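Local coordinates for putative glucoamylase (Bacteroides uniformis, PDB 4GL3), which probably hydrolyses glucosidic bonds in starch-like or related glucans, although its natural substrate is not established, at residues V22-F27 with R70-R75; D123-A128 with M174-S179; H278-R283 with P334-Y339. One frame throughout, in Å; residues are numbered along the deposited sequence.

Interaction 1: residues V22-F27 with R70-R75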
loop_
_atom_site.group_PDB
_atom_site.type_symbol
_atom_site.label_atom_id
_atom_site.label_comp_id
_atom_site.label_asym_id
_atom_site.label_seq_id
_atom_site.Cartn_x
_atom_site.Cartn_y
_atom_site.Cartn_z
ATOM N N VAL A 22 -11.870 -3.886 -13.880
ATOM C CA VAL A 22 -10.929 -4.362 -12.864
ATOM C C VAL A 22 -11.156 -3.601 -11.535
ATOM O O VAL A 22 -11.246 -4.195 -10.448
ATOM C CB VAL A 22 -9.473 -4.278 -13.372
ATOM C CG1 VAL A 22 -8.448 -4.495 -12.240
ATOM C CG2 VAL A 22 -9.297 -5.283 -14.507
ATOM N N GLN A 23 -11.324 -2.287 -11.629
ATOM C CA GLN A 23 -11.576 -1.482 -10.442
ATOM C C GLN A 23 -12.903 -1.847 -9.773
ATOM O O GLN A 23 -12.987 -1.965 -8.549
ATOM C CB GLN A 23 -11.582 0.002 -10.821
ATOM C CG GLN A 23 -10.236 0.571 -11.220
ATOM C CD GLN A 23 -10.344 2.073 -11.456
ATOM O OE1 GLN A 23 -10.958 2.488 -12.446
ATOM N NE2 GLN A 23 -9.789 2.895 -10.527
ATOM N N LYS A 24 -13.946 -2.010 -10.574
ATOM C CA LYS A 24 -15.278 -2.310 -10.057
ATOM C C LYS A 24 -15.352 -3.687 -9.400
ATOM O O LYS A 24 -15.953 -3.824 -8.355
ATOM C CB LYS A 24 -16.289 -2.251 -11.184
ATOM C CG LYS A 24 -17.787 -2.339 -10.802
ATOM C CD LYS A 24 -18.596 -2.219 -12.120
ATOM C CE LYS A 24 -20.098 -2.285 -11.947
ATOM N NZ LYS A 24 -20.579 -1.155 -11.124
ATOM N N GLN A 25 -14.784 -4.705 -10.036
ATOM C CA GLN A 25 -14.828 -6.051 -9.485
ATOM C C GLN A 25 -13.993 -6.136 -8.198
ATOM O O GLN A 25 -14.427 -6.747 -7.213
ATOM C CB GLN A 25 -14.341 -7.097 -10.499
ATOM C CG GLN A 25 -14.755 -8.535 -10.147
ATOM C CD GLN A 25 -16.051 -8.939 -10.808
ATOM O OE1 GLN A 25 -16.871 -8.087 -11.167
ATOM N NE2 GLN A 25 -16.236 -10.225 -10.996
ATOM N N THR A 26 -12.822 -5.505 -8.199
ATOM C CA THR A 26 -11.923 -5.537 -7.052
ATOM C C THR A 26 -12.533 -4.742 -5.885
ATOM O O THR A 26 -12.330 -5.068 -4.720
ATOM C CB THR A 26 -10.493 -5.066 -7.460
ATOM O OG1 THR A 26 -10.092 -5.745 -8.677
ATOM C CG2 THR A 26 -9.451 -5.344 -6.357
ATOM N N PHE A 27 -13.277 -3.698 -6.208
ATOM C CA PHE A 27 -13.915 -2.840 -5.214
ATOM C C PHE A 27 -14.841 -3.656 -4.287
ATOM O O PHE A 27 -15.022 -3.317 -3.112
ATOM C CB PHE A 27 -14.653 -1.694 -5.917
ATOM C CG PHE A 27 -15.400 -0.770 -5.002
ATOM C CD1 PHE A 27 -14.730 0.180 -4.264
ATOM C CD2 PHE A 27 -16.769 -0.837 -4.908
ATOM C CE1 PHE A 27 -15.420 1.049 -3.434
ATOM C CE2 PHE A 27 -17.476 0.014 -4.071
ATOM C CZ PHE A 27 -16.795 0.972 -3.334
ATOM N N ARG A 70 -15.888 6.980 -9.202
ATOM C CA ARG A 70 -16.229 6.127 -10.344
ATOM C C ARG A 70 -17.709 5.768 -10.406
ATOM O O ARG A 70 -18.148 5.127 -11.360
ATOM C CB ARG A 70 -15.397 4.844 -10.352
ATOM C CG ARG A 70 -13.948 5.054 -10.787
ATOM C CD ARG A 70 -13.833 5.248 -12.288
ATOM N NE ARG A 70 -12.604 6.012 -12.575
ATOM C CZ ARG A 70 -12.296 6.543 -13.753
ATOM N NH1 ARG A 70 -13.097 6.365 -14.797
ATOM N NH2 ARG A 70 -11.192 7.261 -13.886
ATOM N N GLY A 71 -18.491 6.212 -9.425
ATOM C CA GLY A 71 -19.908 5.933 -9.417
ATOM C C GLY A 71 -20.259 4.501 -9.014
ATOM O O GLY A 71 -21.384 4.067 -9.223
ATOM N N PHE A 72 -19.335 3.772 -8.406
ATOM C CA PHE A 72 -19.651 2.443 -7.875
ATOM C C PHE A 72 -20.585 2.531 -6.672
ATOM O O PHE A 72 -21.376 1.623 -6.464
ATOM C CB PHE A 72 -18.396 1.651 -7.462
ATOM C CG PHE A 72 -17.347 1.492 -8.547
ATOM C CD1 PHE A 72 -17.686 1.493 -9.888
ATOM C CD2 PHE A 72 -16.022 1.331 -8.194
ATOM C CE1 PHE A 72 -16.713 1.351 -10.855
ATOM C CE2 PHE A 72 -15.054 1.198 -9.141
ATOM C CZ PHE A 72 -15.394 1.198 -10.481
ATOM N N VAL A 73 -20.463 3.596 -5.872
ATOM C CA VAL A 73 -21.416 3.915 -4.789
ATOM C C VAL A 73 -21.712 5.425 -4.838
ATOM O O VAL A 73 -20.964 6.184 -5.480
ATOM C CB VAL A 73 -20.875 3.531 -3.359
ATOM C CG1 VAL A 73 -20.720 2.024 -3.207
ATOM C CG2 VAL A 73 -19.561 4.252 -3.034
ATOM N N THR A 74 -22.776 5.869 -4.175
ATOM C CA THR A 74 -23.031 7.301 -4.087
ATOM C C THR A 74 -22.132 7.943 -3.009
ATOM O O THR A 74 -21.531 7.269 -2.130
ATOM C CB THR A 74 -24.495 7.653 -3.776
ATOM O OG1 THR A 74 -24.768 7.305 -2.414
ATOM C CG2 THR A 74 -25.522 7.003 -4.772
ATOM N N ARG A 75 -21.999 9.256 -3.095
ATOM C CA ARG A 75 -21.225 9.975 -2.124
ATOM C C ARG A 75 -21.810 9.833 -0.714
ATOM O O ARG A 75 -21.078 9.790 0.243
ATOM C CB ARG A 75 -21.155 11.459 -2.449
ATOM C CG ARG A 75 -19.978 12.095 -1.715
ATOM C CD ARG A 75 -20.212 13.553 -1.524
ATOM N NE ARG A 75 -19.184 14.196 -0.713
ATOM C CZ ARG A 75 -18.031 14.677 -1.158
ATOM N NH1 ARG A 75 -17.633 14.545 -2.414
ATOM N NH2 ARG A 75 -17.258 15.288 -0.303
#
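Gln-23 and Arg-70 meet around a shared acceptor, OE1 of Glu-389, which takes a hydrogen bond from Gln-23 NE2 and a salt bridge from Arg-70 NE. Gln-23 NE2 also donates to Ile-385 O and Gln-23 OE1 accepts from Arg-392 NH1, so both ends of the buried amide are bound to helix 378-393. The direct approach is looser: Gln-23 OE1 lies 3.9 Å from Arg-70 NE, with amide and guanidinium planes 55° apart.

Next to these polar groups Phe-72 carries most of the contact. Its ring is wedged between Arg-70 CB over one face and the Lys-24 backbone over the other. Lys-24 CA sits 3.9 Å from the Phe-72 ring centroid, 25° off the normal, in a CH-pi contact, while Lys-24 CB comes within 3.6 Å of Phe-72 CZ. Phe-27, with CG anti to its backbone N (chi1 178°), sends its ring past that of Phe-72 in the opposite direction; Phe-27 CG and Phe-72 CD2 are 3.9 Å apart. Val-73 CG1 adds to the patch at the edge of the Phe-27 ring, 3.9 Å from Phe-27 CE2.

Gly-71, with positive phi, closes helix 54-69 in a Schellman motif, and Phe-72 follows directly. With no hydrogen bond running between the two segments, their adhesion rests on aromatic and aliphatic contact, while Gln-23 and Arg-70 are tied through helix 378-393.

Interaction 2: residues D123-A128 with M174-S179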
loop_
_atom_site.group_PDB
_atom_site.type_symbol
_atom_site.label_atom_id
_atom_site.label_comp_id
_atom_site.label_asym_id
_atom_site.label_seq_id
_atom_site.Cartn_x
_atom_site.Cartn_y
_atom_site.Cartn_z
ATOM N N ASP A 123 1.719 -1.536 15.522
ATOM C CA ASP A 123 2.481 -1.698 14.266
ATOM C C ASP A 123 2.395 -0.377 13.533
ATOM O O ASP A 123 1.295 0.033 13.026
ATOM C CB ASP A 123 1.912 -2.842 13.428
ATOM C CG ASP A 123 2.670 -3.064 12.136
ATOM O OD1 ASP A 123 3.101 -2.051 11.505
ATOM O OD2 ASP A 123 2.900 -4.241 11.804
ATOM N N ILE A 124 3.492 0.381 13.529
ATOM C CA ILE A 124 3.381 1.727 13.000
ATOM C C ILE A 124 3.438 1.809 11.484
ATOM O O ILE A 124 3.080 2.872 10.918
ATOM C CB ILE A 124 4.361 2.759 13.620
ATOM C CG1 ILE A 124 5.802 2.549 13.159
ATOM C CG2 ILE A 124 4.258 2.720 15.149
ATOM C CD1 ILE A 124 6.676 3.745 13.602
ATOM N N VAL A 125 3.904 0.743 10.825
ATOM C CA VAL A 125 3.913 0.722 9.353
ATOM C C VAL A 125 2.460 0.531 8.903
ATOM O O VAL A 125 1.945 1.296 8.097
ATOM C CB VAL A 125 4.840 -0.371 8.774
ATOM C CG1 VAL A 125 4.633 -0.459 7.246
ATOM C CG2 VAL A 125 6.320 -0.086 9.160
ATOM N N GLU A 126 1.772 -0.437 9.495
ATOM C CA GLU A 126 0.353 -0.651 9.172
ATOM C C GLU A 126 -0.438 0.613 9.534
ATOM O O GLU A 126 -1.330 1.075 8.800
ATOM C CB GLU A 126 -0.195 -1.853 9.932
ATOM C CG GLU A 126 0.522 -3.149 9.604
ATOM C CD GLU A 126 0.165 -3.710 8.245
ATOM O OE1 GLU A 126 -1.031 -3.564 7.864
ATOM O OE2 GLU A 126 1.060 -4.308 7.604
ATOM N N SER A 127 -0.092 1.224 10.651
ATOM C CA SER A 127 -0.866 2.414 11.064
ATOM C C SER A 127 -0.607 3.584 10.110
ATOM O O SER A 127 -1.501 4.379 9.846
ATOM C CB SER A 127 -0.502 2.837 12.498
ATOM O OG SER A 127 -1.001 1.902 13.436
ATOM N N ALA A 128 0.634 3.686 9.599
ATOM C CA ALA A 128 1.014 4.731 8.637
ATOM C C ALA A 128 0.205 4.565 7.326
ATOM O O ALA A 128 -0.221 5.549 6.745
ATOM C CB ALA A 128 2.525 4.710 8.352
HETATM N N MSE A 174 13.495 5.061 13.445
HETATM C CA MSE A 174 12.143 4.683 13.927
HETATM C C MSE A 174 12.039 3.171 13.980
HETATM O O MSE A 174 12.689 2.485 13.191
HETATM C CB MSE A 174 11.016 5.258 13.035
HETATM C CG MSE A 174 10.991 6.776 13.013
HETATM SE SE MSE A 174 9.722 7.465 11.711
HETATM C CE MSE A 174 8.140 7.399 12.858
ATOM N N TYR A 175 11.293 2.683 14.986
ATOM C CA TYR A 175 11.066 1.286 15.235
ATOM C C TYR A 175 9.652 0.931 14.788
ATOM O O TYR A 175 8.720 1.726 14.945
ATOM C CB TYR A 175 11.294 0.948 16.745
ATOM C CG TYR A 175 12.759 0.963 17.089
ATOM C CD1 TYR A 175 13.415 2.179 17.390
ATOM C CD2 TYR A 175 13.516 -0.213 17.067
ATOM C CE1 TYR A 175 14.767 2.214 17.669
ATOM C CE2 TYR A 175 14.882 -0.194 17.315
ATOM C CZ TYR A 175 15.514 1.013 17.626
ATOM O OH TYR A 175 16.864 1.043 17.860
ATOM N N TRP A 176 9.530 -0.290 14.274
ATOM C CA TRP A 176 8.331 -0.813 13.614
ATOM C C TRP A 176 7.194 -1.096 14.633
ATOM O O TRP A 176 6.049 -0.827 14.321
ATOM C CB TRP A 176 8.684 -2.074 12.814
ATOM C CG TRP A 176 7.701 -2.576 11.781
ATOM C CD1 TRP A 176 6.356 -2.888 11.948
ATOM C CD2 TRP A 176 8.002 -2.873 10.427
ATOM N NE1 TRP A 176 5.829 -3.341 10.779
ATOM C CE2 TRP A 176 6.807 -3.335 9.821
ATOM C CE3 TRP A 176 9.160 -2.809 9.676
ATOM C CZ2 TRP A 176 6.734 -3.686 8.468
ATOM C CZ3 TRP A 176 9.105 -3.184 8.315
ATOM C CH2 TRP A 176 7.896 -3.613 7.736
ATOM N N HIS A 177 7.533 -1.603 15.823
ATOM C CA HIS A 177 6.574 -2.123 16.772
ATOM C C HIS A 177 6.836 -1.557 18.181
ATOM O O HIS A 177 7.948 -1.085 18.525
ATOM C CB HIS A 177 6.643 -3.641 16.902
ATOM C CG HIS A 177 6.815 -4.386 15.616
ATOM N ND1 HIS A 177 8.058 -4.636 15.066
ATOM C CD2 HIS A 177 5.907 -5.038 14.834
ATOM C CE1 HIS A 177 7.895 -5.378 13.976
ATOM N NE2 HIS A 177 6.597 -5.622 13.807
ATOM N N TRP A 178 5.780 -1.621 18.988
ATOM C CA TRP A 178 5.867 -1.507 20.455
ATOM C C TRP A 178 4.709 -2.259 21.084
ATOM O O TRP A 178 3.581 -2.265 20.550
ATOM C CB TRP A 178 5.829 -0.060 20.945
ATOM C CG TRP A 178 5.898 0.025 22.418
ATOM C CD1 TRP A 178 7.041 0.017 23.174
ATOM C CD2 TRP A 178 4.798 0.104 23.359
ATOM N NE1 TRP A 178 6.724 0.074 24.490
ATOM C CE2 TRP A 178 5.361 0.153 24.639
ATOM C CE3 TRP A 178 3.419 0.152 23.230
ATOM C CZ2 TRP A 178 4.568 0.221 25.835
ATOM C CZ3 TRP A 178 2.616 0.217 24.407
ATOM C CH2 TRP A 178 3.223 0.225 25.696
ATOM N N SER A 179 5.001 -2.906 22.212
ATOM C CA SER A 179 4.043 -3.748 22.901
ATOM C C SER A 179 3.964 -3.473 24.400
ATOM O O SER A 179 4.977 -3.265 25.042
ATOM C CB SER A 179 4.429 -5.221 22.713
ATOM O OG SER A 179 3.669 -6.047 23.586
#
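Val-125 and Trp-176 pack closely, with Val-125 CG2 set over the centre of the indole's five-membered ring, 3.5 Å from its centroid. Val-125 CG2 is also 3.4 Å from Trp-176 CE2. Although the Trp-176 side chain sets off away from the helix, CG anti to the backbone N (chi1 -165°) brings the indole back against Val-125. Alongside, Ile-124 N donates an almost straight bond to Trp-176 O (2.9 Å, 171°). Ile-124 also drives its CD1 to 3.2 Å from Tyr-175 O, a close fit, and meets the CE methyl of Met-174, present as selenomethionine, at 4.0 Å. Val-199 of helix 197-205 touches Ile-124, Val-125 and Met-174, closing this side.

The other flank is held more loosely. Trp-176 NE1 makes a weak bond of 3.2 Å to Asp-123 OD2, the carboxylate and indole planes being turned 71° apart. Here Trp-176 and Glu-126 are partly exposed, and Tris and glycerol, probably from the crystallisation liquor, lie beside Trp-176 and His-177 respectively. The carboxylate is steadied from its own helix: Glu-126 N donates to Asp-123 OD1 at 2.9 Å, from above the carboxylate plane, and Val-125 N adds a weak bond.

Asp-123 thus serves two structures at once, as bridge partner of His-177 in a short antiparallel pair and as classic aspartate N-cap of helix 124-140. A strand passing straight into a capped helix beside an aromatic, polyol-occupied surface is consistent with a pocket at the helix ends of an (alpha/alpha)6 barrel, the fold of the six-hairpin glycosidases.

Interaction 3: residues H278-R283 with P334-Y339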
loop_
_atom_site.group_PDB
_atom_site.type_symbol
_atom_site.label_atom_id
_atom_site.label_comp_id
_atom_site.label_asym_id
_atom_site.label_seq_id
_atom_site.Cartn_x
_atom_site.Cartn_y
_atom_site.Cartn_z
ATOM N N HIS A 278 12.610 0.502 -10.978
ATOM C CA HIS A 278 12.265 -0.739 -10.297
ATOM C C HIS A 278 11.241 -1.559 -11.091
ATOM O O HIS A 278 11.395 -2.774 -11.262
ATOM C CB HIS A 278 11.745 -0.431 -8.918
ATOM C CG HIS A 278 11.604 -1.629 -8.028
ATOM N ND1 HIS A 278 11.216 -1.513 -6.710
ATOM C CD2 HIS A 278 11.792 -2.955 -8.252
ATOM C CE1 HIS A 278 11.164 -2.716 -6.165
ATOM N NE2 HIS A 278 11.509 -3.608 -7.075
ATOM N N THR A 279 10.198 -0.895 -11.572
ATOM C CA THR A 279 9.196 -1.575 -12.408
ATOM C C THR A 279 9.798 -2.216 -13.653
ATOM O O THR A 279 9.489 -3.362 -13.989
ATOM C CB THR A 279 8.072 -0.590 -12.770
ATOM O OG1 THR A 279 7.479 -0.092 -11.561
ATOM C CG2 THR A 279 7.010 -1.222 -13.714
ATOM N N LEU A 280 10.677 -1.502 -14.336
ATOM C CA LEU A 280 11.191 -1.998 -15.643
ATOM C C LEU A 280 12.229 -3.085 -15.433
ATOM O O LEU A 280 12.315 -4.021 -16.191
ATOM C CB LEU A 280 11.754 -0.848 -16.487
ATOM C CG LEU A 280 10.684 0.114 -17.028
ATOM C CD1 LEU A 280 11.268 1.101 -18.028
ATOM C CD2 LEU A 280 9.558 -0.674 -17.689
ATOM N N ILE A 281 13.004 -2.975 -14.364
ATOM C CA ILE A 281 13.930 -4.038 -13.977
ATOM C C ILE A 281 13.198 -5.353 -13.601
ATOM O O ILE A 281 13.603 -6.430 -14.029
ATOM C CB ILE A 281 14.856 -3.549 -12.851
ATOM C CG1 ILE A 281 15.850 -2.512 -13.419
ATOM C CG2 ILE A 281 15.571 -4.723 -12.177
ATOM C CD1 ILE A 281 16.502 -1.646 -12.319
ATOM N N ASN A 282 12.132 -5.253 -12.810
ATOM C CA ASN A 282 11.306 -6.416 -12.426
ATOM C C ASN A 282 10.742 -7.098 -13.685
ATOM O O ASN A 282 10.859 -8.325 -13.891
ATOM C CB ASN A 282 10.218 -5.911 -11.452
ATOM C CG ASN A 282 9.514 -7.016 -10.707
ATOM O OD1 ASN A 282 8.620 -7.669 -11.266
ATOM N ND2 ASN A 282 9.870 -7.209 -9.411
ATOM N N ARG A 283 10.217 -6.277 -14.591
ATOM C CA ARG A 283 9.775 -6.769 -15.882
ATOM C C ARG A 283 10.898 -7.389 -16.700
ATOM O O ARG A 283 10.711 -8.454 -17.288
ATOM C CB ARG A 283 9.091 -5.656 -16.685
ATOM C CG ARG A 283 8.683 -6.076 -18.078
ATOM C CD ARG A 283 8.031 -4.923 -18.833
ATOM N NE ARG A 283 7.684 -5.251 -20.215
ATOM C CZ ARG A 283 8.508 -5.093 -21.249
ATOM N NH1 ARG A 283 9.732 -4.631 -21.062
ATOM N NH2 ARG A 283 8.115 -5.385 -22.471
ATOM N N PRO A 334 0.931 3.396 -13.251
ATOM C CA PRO A 334 1.351 4.750 -13.604
ATOM C C PRO A 334 2.807 4.833 -13.984
ATOM O O PRO A 334 3.221 5.804 -14.542
ATOM C CB PRO A 334 1.110 5.558 -12.352
ATOM C CG PRO A 334 0.978 4.566 -11.237
ATOM C CD PRO A 334 0.607 3.251 -11.823
ATOM N N TYR A 335 3.579 3.809 -13.685
ATOM C CA TYR A 335 5.011 3.861 -13.947
ATOM C C TYR A 335 5.385 3.294 -15.308
ATOM O O TYR A 335 6.362 3.734 -15.875
ATOM C CB TYR A 335 5.772 3.125 -12.863
ATOM C CG TYR A 335 5.383 3.485 -11.462
ATOM C CD1 TYR A 335 5.213 4.807 -11.087
ATOM C CD2 TYR A 335 5.242 2.495 -10.475
ATOM C CE1 TYR A 335 4.891 5.150 -9.783
ATOM C CE2 TYR A 335 4.923 2.842 -9.159
ATOM C CZ TYR A 335 4.754 4.169 -8.828
ATOM O OH TYR A 335 4.494 4.531 -7.533
ATOM N N ALA A 336 4.624 2.331 -15.827
ATOM C CA ALA A 336 4.889 1.756 -17.150
ATOM C C ALA A 336 3.555 1.337 -17.745
ATOM O O ALA A 336 3.248 0.135 -17.837
ATOM C CB ALA A 336 5.839 0.571 -17.039
ATOM N N PRO A 337 2.734 2.329 -18.144
ATOM C CA PRO A 337 1.318 1.994 -18.414
ATOM C C PRO A 337 1.070 0.975 -19.531
ATOM O O PRO A 337 0.222 0.077 -19.388
ATOM C CB PRO A 337 0.653 3.356 -18.692
ATOM C CG PRO A 337 1.749 4.359 -18.816
ATOM C CD PRO A 337 3.002 3.779 -18.207
ATOM N N GLU A 338 1.811 1.081 -20.622
ATOM C CA GLU A 338 1.614 0.168 -21.755
ATOM C C GLU A 338 1.948 -1.268 -21.358
ATOM O O GLU A 338 1.247 -2.221 -21.751
ATOM C CB GLU A 338 2.474 0.587 -22.962
ATOM C CG GLU A 338 2.142 1.966 -23.534
ATOM C CD GLU A 338 2.787 3.176 -22.808
ATOM O OE1 GLU A 338 3.531 3.050 -21.777
ATOM O OE2 GLU A 338 2.525 4.303 -23.289
ATOM N N TYR A 339 3.015 -1.431 -20.571
ATOM C CA TYR A 339 3.425 -2.759 -20.170
ATOM C C TYR A 339 2.465 -3.337 -19.135
ATOM O O TYR A 339 2.179 -4.534 -19.167
ATOM C CB TYR A 339 4.870 -2.740 -19.670
ATOM C CG TYR A 339 5.909 -2.313 -20.718
ATOM C CD1 TYR A 339 5.706 -2.517 -22.084
ATOM C CD2 TYR A 339 7.122 -1.781 -20.312
ATOM C CE1 TYR A 339 6.680 -2.140 -23.009
ATOM C CE2 TYR A 339 8.096 -1.417 -21.215
ATOM C CZ TYR A 339 7.872 -1.596 -22.547
ATOM O OH TYR A 339 8.861 -1.229 -23.382
#
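Arg-283 lays its guanidinium flat on the ring of Tyr-339, a cation-pi stack whose planes differ by only 5°. Arg-283 CZ stands 3.5 Å from the Tyr-339 centroid, almost on the ring normal, and NE, NH1 and NH2 spread over the same face. The arginine chain is extended as far as NE, and a chi4 of -89° then turns the flat group broadside to the ring. At the edge of that ring, in its plane, Leu-280 CD2 approaches Tyr-339 CD2 to 3.7 Å. Leu-280 CD2 also touches Ala-336 CB at 4.0 Å, and Thr-279 CG2 meets that alanine methyl at the same distance. Farther along, Thr-279 OG1 comes to 3.6 Å from Tyr-335 CD2, the two side chains crossing at about a right angle.

This is a helix flank meeting a helix start. Residues 278-283 belong to the long helix 271-288, whereas Ala-336 occupies the N-cap position of helix 337-349 and Pro-337 opens its first turn, as expected of the (alpha/alpha)6 toroid of the six-hairpin clan. Replacing Tyr-339 by an alanine would probably leave the Arg-283 guanidinium without its stacking face and free to turn, and would open a gap beside Leu-280 CD2.

A second shell sets these groups in place. Trp-301 donates through NE1 to Tyr-339 O while touching the Arg-283 side chain, linking both stacking partners. Thr-279 OG1 is hydrogen-bonded to Met-275 O, one helical turn back, and has a weak bond to Ser-332 OG; Tyr-335 OH is bound to Thr-252 O. Met-387 of helix 378-393 also touches the Tyr-335 side chain.

Overall arrangement
Interaction 2 is the buried contact of the three, whereas interactions 1 and 3 are partly buried and lie nearer the surface. Their chemistry follows suit: a direct backbone bond and a weak indole-to-carboxylate bond join the segments of interaction 2, while the other two have no hydrogen bond across them and rely on aromatic faces, one covered by a lysine backbone, the other stacked with a guanidinium. Interactions 1 and 3, with centres 25 Å apart, both pack on helix 378-393; interaction 2 instead uses helix 197-205 and lies across the chain's centre from each. All three include a helix N-cap, filled by Thr-74, Asp-123 and Ala-336, but only Asp-123 also touches the opposite segment through polar atoms.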